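Local coordinates for protein pectate lyase (Erwinia chrysanthemi, PDB 1RU4) that cleaves pectate (polygalacturonate) by an eliminative reaction and is built on a parallel beta-helix, at residues L53-Y58 and A85-G90; I16-P21 and S30-P35. All coordinates share one frame; numbering follows the deposited sequence.

Interaction 1: L53-Y58 and A85-G90; sequences LKPGTY and AAANCG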
ATOM      1  N   LEU A  53      15.530 -10.435  12.534  1.00  5.63           N
ATOM      2  CA  LEU A  53      16.253 -10.795  11.323  1.00  4.90           C
ATOM      3  C   LEU A  53      17.486  -9.935  11.072  1.00  5.97           C
ATOM      4  O   LEU A  53      17.412  -8.707  11.082  1.00  5.63           O
ATOM      5  CB  LEU A  53      15.315 -10.672  10.118  1.00  6.79           C
ATOM      6  CG  LEU A  53      13.989 -11.436  10.192  1.00  5.94           C
ATOM      7  CD1 LEU A  53      13.036 -10.934   9.120  1.00  5.66           C
ATOM      8  CD2 LEU A  53      14.235 -12.928  10.039  1.00  8.20           C
ATOM      9  N   LYS A  54      18.621 -10.583  10.841  1.00  6.43           N
ATOM     10  CA  LYS A  54      19.822  -9.864  10.438  1.00  6.84           C
ATOM     11  C   LYS A  54      19.524  -9.282   9.058  1.00  6.59           C
ATOM     12  O   LYS A  54      18.963  -9.970   8.202  1.00  7.13           O
ATOM     13  CB  LYS A  54      21.009 -10.826  10.343  1.00  8.82           C
ATOM     14  CG  LYS A  54      22.312 -10.177   9.914  1.00 10.46           C
ATOM     15  CD  LYS A  54      23.383 -11.223   9.668  1.00 15.00           C
ATOM     16  CE  LYS A  54      24.658 -10.599   9.124  1.00 18.06           C
ATOM     17  NZ  LYS A  54      25.673 -11.635   8.794  1.00 22.20           N
ATOM     18  N   PRO A  55      19.841  -7.994   8.838  1.00  6.61           N
ATOM     19  CA  PRO A  55      19.575  -7.396   7.524  1.00  6.08           C
ATOM     20  C   PRO A  55      20.274  -8.188   6.417  1.00  7.17           C
ATOM     21  O   PRO A  55      21.425  -8.599   6.569  1.00  8.14           O
ATOM     22  CB  PRO A  55      20.159  -5.992   7.669  1.00  6.84           C
ATOM     23  CG  PRO A  55      19.923  -5.686   9.120  1.00  8.33           C
ATOM     24  CD  PRO A  55      20.336  -6.980   9.787  1.00  7.11           C
ATOM     25  N   GLY A  56      19.550  -8.432   5.328  1.00  6.38           N
ATOM     26  CA  GLY A  56      20.098  -9.196   4.223  1.00  6.21           C
ATOM     27  C   GLY A  56      19.006  -9.830   3.384  1.00  6.27           C
ATOM     28  O   GLY A  56      17.842  -9.432   3.468  1.00  6.39           O
ATOM     29  N   THR A  57      19.388 -10.817   2.577  1.00  5.63           N
ATOM     30  CA  THR A  57      18.452 -11.521   1.708  1.00  5.71           C
ATOM     31  C   THR A  57      18.267 -12.966   2.160  1.00  5.20           C
ATOM     32  O   THR A  57      19.239 -13.694   2.385  1.00  6.91           O
ATOM     33  CB  THR A  57      18.925 -11.506   0.234  1.00  6.08           C
ATOM     34  OG1 THR A  57      19.027 -10.148  -0.216  1.00  8.19           O
ATOM     35  CG2 THR A  57      17.937 -12.250  -0.660  1.00  7.04           C
ATOM     36  N   TYR A  58      17.003 -13.351   2.311  1.00  5.31           N
ATOM     37  CA  TYR A  58      16.611 -14.699   2.695  1.00  5.77           C
ATOM     38  C   TYR A  58      16.021 -15.363   1.453  1.00  6.10           C
ATOM     39  O   TYR A  58      14.931 -15.009   1.005  1.00  6.70           O
ATOM     40  CB  TYR A  58      15.585 -14.628   3.829  1.00  5.87           C
ATOM     41  CG  TYR A  58      16.162 -14.038   5.100  1.00  6.56           C
ATOM     42  CD1 TYR A  58      16.400 -12.667   5.214  1.00  6.00           C
ATOM     43  CD2 TYR A  58      16.528 -14.860   6.163  1.00  6.57           C
ATOM     44  CE1 TYR A  58      16.999 -12.131   6.355  1.00  6.39           C
ATOM     45  CE2 TYR A  58      17.125 -14.338   7.308  1.00  7.03           C
ATOM     46  CZ  TYR A  58      17.360 -12.973   7.395  1.00  7.09           C
ATOM     47  OH  TYR A  58      17.983 -12.463   8.512  1.00  7.22           O
ATOM     48  N   ALA A  85      10.879  -8.796  12.483  1.00  5.70           N
ATOM     49  CA  ALA A  85      11.489  -7.535  12.072  1.00  5.67           C
ATOM     50  C   ALA A  85      12.981  -7.588  11.778  1.00  5.93           C
ATOM     51  O   ALA A  85      13.729  -8.341  12.405  1.00  6.52           O
ATOM     52  CB  ALA A  85      11.205  -6.458  13.117  1.00  7.10           C
ATOM     53  N   ALA A  86      13.404  -6.776  10.812  1.00  5.72           N
ATOM     54  CA  ALA A  86      14.819  -6.625  10.498  1.00  5.69           C
ATOM     55  C   ALA A  86      15.444  -5.744  11.578  1.00  6.33           C
ATOM     56  O   ALA A  86      14.875  -4.720  11.960  1.00  5.73           O
ATOM     57  CB  ALA A  86      14.991  -5.992   9.124  1.00  6.95           C
ATOM     58  N   ALA A  87      16.608  -6.156  12.068  1.00  5.29           N
ATOM     59  CA  ALA A  87      17.298  -5.448  13.146  1.00  4.86           C
ATOM     60  C   ALA A  87      17.832  -4.074  12.761  1.00  4.34           C
ATOM     61  O   ALA A  87      18.128  -3.816  11.594  1.00  4.94           O
ATOM     62  CB  ALA A  87      18.432  -6.307  13.685  1.00  5.68           C
ATOM     63  N   ASN A  88      17.959  -3.204  13.763  1.00  4.45           N
ATOM     64  CA  ASN A  88      18.528  -1.866  13.597  1.00  5.26           C
ATOM     65  C   ASN A  88      17.914  -1.073  12.446  1.00  5.09           C
ATOM     66  O   ASN A  88      18.605  -0.323  11.753  1.00  5.98           O
ATOM     67  CB  ASN A  88      20.048  -1.962  13.430  1.00  6.20           C
ATOM     68  CG  ASN A  88      20.742  -2.411  14.699  1.00  7.73           C
ATOM     69  OD1 ASN A  88      21.100  -1.591  15.546  1.00 10.58           O
ATOM     70  ND2 ASN A  88      20.921  -3.717  14.847  1.00  6.20           N
ATOM     71  N   CYS A  89      16.609  -1.249  12.255  1.00  4.95           N
ATOM     72  CA  CYS A  89      15.871  -0.587  11.185  1.00  5.14           C
ATOM     73  C   CYS A  89      16.471  -0.786   9.796  1.00  5.35           C
ATOM     74  O   CYS A  89      16.396   0.090   8.930  1.00  6.17           O
ATOM     75  CB  CYS A  89      15.644   0.889  11.525  1.00  5.77           C
ATOM     76  SG  CYS A  89      14.417   1.006  12.866  1.00  7.46           S
ATOM     77  N   GLY A  90      17.052  -1.968   9.603  1.00  6.09           N
ATOM     78  CA  GLY A  90      17.576  -2.360   8.308  1.00  5.75           C
ATOM     79  C   GLY A  90      16.477  -3.003   7.476  1.00  5.07           C
ATOM     80  O   GLY A  90      15.285  -2.817   7.754  1.00  5.27           O
TER

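Interaction 2: I16-P21 and S30-P35; sequences IYYVAP and SSFNAP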
ATOM      1  N   ILE A  16      13.927 -12.526  22.339  1.00 11.51           N
ATOM      2  CA  ILE A  16      14.423 -12.329  20.983  1.00 11.11           C
ATOM      3  C   ILE A  16      15.012 -13.616  20.415  1.00 10.99           C
ATOM      4  O   ILE A  16      15.825 -14.279  21.062  1.00 11.96           O
ATOM      5  CB  ILE A  16      15.524 -11.243  20.936  1.00  9.73           C
ATOM      6  CG1 ILE A  16      14.999  -9.926  21.512  1.00 11.06           C
ATOM      7  CG2 ILE A  16      16.020 -11.051  19.501  1.00 11.32           C
ATOM      8  CD1 ILE A  16      16.047  -8.838  21.613  1.00 12.70           C
ATOM      9  N   TYR A  17      14.578 -13.969  19.209  1.00 10.02           N
ATOM     10  CA  TYR A  17      15.151 -15.095  18.478  1.00  9.32           C
ATOM     11  C   TYR A  17      15.980 -14.508  17.344  1.00  9.58           C
ATOM     12  O   TYR A  17      15.433 -13.933  16.399  1.00  9.51           O
ATOM     13  CB  TYR A  17      14.052 -15.991  17.902  1.00  9.07           C
ATOM     14  CG  TYR A  17      13.172 -16.633  18.944  1.00  9.38           C
ATOM     15  CD1 TYR A  17      11.960 -16.053  19.310  1.00  8.68           C
ATOM     16  CD2 TYR A  17      13.558 -17.814  19.578  1.00 10.64           C
ATOM     17  CE1 TYR A  17      11.153 -16.628  20.284  1.00 11.12           C
ATOM     18  CE2 TYR A  17      12.760 -18.399  20.557  1.00 11.77           C
ATOM     19  CZ  TYR A  17      11.561 -17.801  20.906  1.00 12.03           C
ATOM     20  OH  TYR A  17      10.778 -18.368  21.885  1.00 13.82           O
ATOM     21  N   TYR A  18      17.301 -14.618  17.458  1.00  7.35           N
ATOM     22  CA  TYR A  18      18.206 -14.094  16.442  1.00  8.81           C
ATOM     23  C   TYR A  18      18.285 -15.016  15.231  1.00  8.87           C
ATOM     24  O   TYR A  18      18.638 -16.195  15.346  1.00  8.82           O
ATOM     25  CB  TYR A  18      19.599 -13.872  17.028  1.00  8.01           C
ATOM     26  CG  TYR A  18      19.681 -12.740  18.029  1.00  8.88           C
ATOM     27  CD1 TYR A  18      19.281 -12.920  19.353  1.00 10.35           C
ATOM     28  CD2 TYR A  18      20.197 -11.500  17.658  1.00 11.49           C
ATOM     29  CE1 TYR A  18      19.397 -11.889  20.286  1.00 11.75           C
ATOM     30  CE2 TYR A  18      20.319 -10.465  18.580  1.00 11.30           C
ATOM     31  CZ  TYR A  18      19.920 -10.666  19.889  1.00 12.72           C
ATOM     32  OH  TYR A  18      20.054  -9.645  20.800  1.00 14.75           O
ATOM     33  N   VAL A  19      17.960 -14.458  14.069  1.00  7.28           N
ATOM     34  CA  VAL A  19      17.915 -15.199  12.816  1.00  7.64           C
ATOM     35  C   VAL A  19      18.797 -14.535  11.759  1.00  6.99           C
ATOM     36  O   VAL A  19      18.943 -13.314  11.737  1.00  6.37           O
ATOM     37  CB  VAL A  19      16.449 -15.285  12.302  1.00  6.57           C
ATOM     38  CG1 VAL A  19      16.390 -15.854  10.886  1.00  7.32           C
ATOM     39  CG2 VAL A  19      15.620 -16.146  13.242  1.00  8.22           C
ATOM     40  N   ALA A  20      19.402 -15.357  10.904  1.00  7.94           N
ATOM     41  CA  ALA A  20      20.225 -14.874   9.800  1.00  8.05           C
ATOM     42  C   ALA A  20      20.039 -15.815   8.613  1.00  8.31           C
ATOM     43  O   ALA A  20      19.556 -16.934   8.777  1.00  9.13           O
ATOM     44  CB  ALA A  20      21.692 -14.821  10.215  1.00  8.80           C
ATOM     45  N   PRO A  21      20.392 -15.362   7.395  1.00  9.89           N
ATOM     46  CA  PRO A  21      20.247 -16.203   6.201  1.00 10.92           C
ATOM     47  C   PRO A  21      20.985 -17.540   6.302  1.00 13.33           C
ATOM     48  O   PRO A  21      20.508 -18.557   5.796  1.00 14.14           O
ATOM     49  CB  PRO A  21      20.835 -15.323   5.098  1.00 10.69           C
ATOM     50  CG  PRO A  21      20.480 -13.946   5.554  1.00 11.29           C
ATOM     51  CD  PRO A  21      20.831 -14.003   7.023  1.00 10.04           C
ATOM     52  N   SER A  30      20.645 -17.249  20.234  1.00 13.14           N
ATOM     53  CA  SER A  30      20.900 -16.392  21.390  1.00 12.57           C
ATOM     54  C   SER A  30      21.573 -15.064  21.039  1.00 11.46           C
ATOM     55  O   SER A  30      21.616 -14.150  21.862  1.00 12.31           O
ATOM     56  CB  SER A  30      21.727 -17.144  22.438  1.00 12.50           C
ATOM     57  OG  SER A  30      22.906 -17.688  21.869  1.00 13.33           O
ATOM     58  N   SER A  31      22.117 -14.978  19.827  1.00 11.59           N
ATOM     59  CA  SER A  31      22.740 -13.756  19.315  1.00 11.72           C
ATOM     60  C   SER A  31      23.018 -13.949  17.830  1.00 12.04           C
ATOM     61  O   SER A  31      22.770 -15.025  17.287  1.00 11.15           O
ATOM     62  CB  SER A  31      24.052 -13.445  20.048  1.00 13.22           C
ATOM     63  OG  SER A  31      25.099 -14.313  19.641  1.00 13.29           O
ATOM     64  N   PHE A  32      23.510 -12.904  17.168  1.00 13.56           N
ATOM     65  CA  PHE A  32      23.858 -13.007  15.755  1.00 14.80           C
ATOM     66  C   PHE A  32      25.140 -13.815  15.528  1.00 16.56           C
ATOM     67  O   PHE A  32      25.521 -14.082  14.390  1.00 18.08           O
ATOM     68  CB  PHE A  32      23.956 -11.620  15.113  1.00 14.65           C
ATOM     69  CG  PHE A  32      22.617 -10.976  14.854  1.00 12.73           C
ATOM     70  CD1 PHE A  32      22.374  -9.662  15.240  1.00 12.17           C
ATOM     71  CD2 PHE A  32      21.596 -11.689  14.226  1.00 11.87           C
ATOM     72  CE1 PHE A  32      21.135  -9.065  15.006  1.00 13.16           C
ATOM     73  CE2 PHE A  32      20.352 -11.102  13.990  1.00 10.75           C
ATOM     74  CZ  PHE A  32      20.123  -9.788  14.380  1.00 10.98           C
ATOM     75  N   ASN A  33      25.795 -14.208  16.619  1.00 18.17           N
ATOM     76  CA  ASN A  33      26.969 -15.075  16.543  1.00 19.04           C
ATOM     77  C   ASN A  33      26.538 -16.540  16.578  1.00 19.67           C
ATOM     78  O   ASN A  33      27.328 -17.442  16.285  1.00 20.84           O
ATOM     79  CB  ASN A  33      27.937 -14.773  17.689  1.00 20.18           C
ATOM     80  CG  ASN A  33      28.535 -13.384  17.593  1.00 21.30           C
ATOM     81  OD1 ASN A  33      29.206 -13.052  16.615  1.00 21.97           O
ATOM     82  ND2 ASN A  33      28.288 -12.560  18.605  1.00 23.46           N
ATOM     83  N   ALA A  34      25.273 -16.763  16.928  1.00 18.12           N
ATOM     84  CA  ALA A  34      24.677 -18.097  16.954  1.00 18.16           C
ATOM     85  C   ALA A  34      23.249 -18.010  16.404  1.00 17.34           C
ATOM     86  O   ALA A  34      22.289 -18.397  17.072  1.00 15.67           O
ATOM     87  CB  ALA A  34      24.665 -18.637  18.381  1.00 19.66           C
ATOM     88  N   PRO A  35      23.098 -17.533  15.154  1.00 17.11           N
ATOM     89  CA  PRO A  35      21.785 -17.391  14.518  1.00 16.61           C
ATOM     90  C   PRO A  35      21.103 -18.698  14.132  1.00 15.83           C
ATOM     91  O   PRO A  35      21.741 -19.621  13.623  1.00 16.21           O
ATOM     92  CB  PRO A  35      22.104 -16.553  13.286  1.00 16.73           C
ATOM     93  CG  PRO A  35      23.451 -17.066  12.891  1.00 17.92           C
ATOM     94  CD  PRO A  35      24.171 -17.136  14.221  1.00 16.58           C
TER

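Interaction 1: L53-Y58 and A85-G90
Leu53 meets segment 85-90 through its backbone, with two bonds. Leu53 N donates to Ala85 O at 2.8 Å and the bond is nearly straight, 174° at the hydrogen. Leu53 O takes the N-H of Ala87, with Ala87 N at 2.9 Å. Ala86 lies between the two bonds and is the parallel bridge partner of Leu53. Ala86 CA adds a C-H...O contact of 3.4 Å to Leu53 O, so that oxygen is approached twice from the same segment. The side chains of Leu53 and Ala86 lie on the same face of the strands. Leu53 CB rests 3.6 Å from Ala85 O. Its CG is anti to the carbonyl carbon (chi1 -54°) and stays within van der Waals range of the same oxygen.

Past the bridge, Pro55 reaches the turn that follows Ala87. Pro55 CG sits 3.6 Å from Ala87 O and also faces Gly90 CA. Ala87 O also accepts the N-H of Gly90, which closes the turn from Ala87 to Gly90. Further out, Tyr58 reaches back along its own segment. Tyr58 OH donates to Lys54 O at 2.7 Å, in the carbonyl plane and on a lone pair, and ties the strand that follows to the bend.

Ser9 OG binds Ala86 O and Cys89 N, and Cys89 is joined to Cys3 by a disulfide; these bonds join the turn to the N-terminal segment. Leu53 packs on Val19 of strand 16-19 and on Ala92 and Phe94 of strand 92-95. The contact thus joins the ends of strands 50-53 and 82-86, neighbouring parallel strands of the beta-helix.

Interaction 2: I16-P21 and S30-P35
This contact folds the loop that follows strand 16-19 back over that strand, near the N-terminal end of the parallel beta-helix. The loop carries a type I turn from Ser31 to Ala34, with an ST turn in which Ser31 OG accepts the N-H of Asn33. Tyr18 is the centre. Its CG is anti to the carbonyl carbon (chi1 -69°), which sets the ring beside the backbone N and against Ser31. The ring lies between Ser31 on one face and Ile16 CG2 on the opposite face. Ser31 CA stands 3.6 Å from the centroid of the Tyr18 ring, a CH-pi contact only 18° off the normal. Tyr18 CB touches Ser31 O at 3.4 Å. The Tyr18 ring turns its edge to the face of Phe32 in a T-shaped pair, with centroids 4.8 Å apart and planes at 89°. Tyr18 CD2 sits over the centre of the Phe32 ring. At the edge of that ring, Phe32 CE2 comes 3.5 Å from Val19 O. Farther along, Ala20 CB packs on Pro35 CB at 3.5 Å. Pro35 CA makes a C-H...O contact of 3.5 Å with Tyr18 O. The two segments are therefore held together by ring packing and C-H contacts, while backbone bonds from Tyr18 to the flanking Gly29 and Met36 supply the polar grip.

Both interactions engage the first strands of the beta-helix, and their centres lie about 11 Å apart. Interaction 2 closes along the chain before interaction 1 opens. The strand 16-19 of interaction 2 pairs in parallel with 50-53, which in turn pairs with 82-86 in interaction 1. They touch directly: Lys54 N lies 2.9 Å from Val19 O, a probable hydrogen bond. Tyr58 CE2 packs 3.4 Å from Pro21 N, and Thr57 O is 3.4 Å from Pro21 CG. Phe32 also rests on the Lys54 side chain, so the loop of interaction 2 reaches the bend of interaction 1. Both lie in the N-terminal part of the beta-helix.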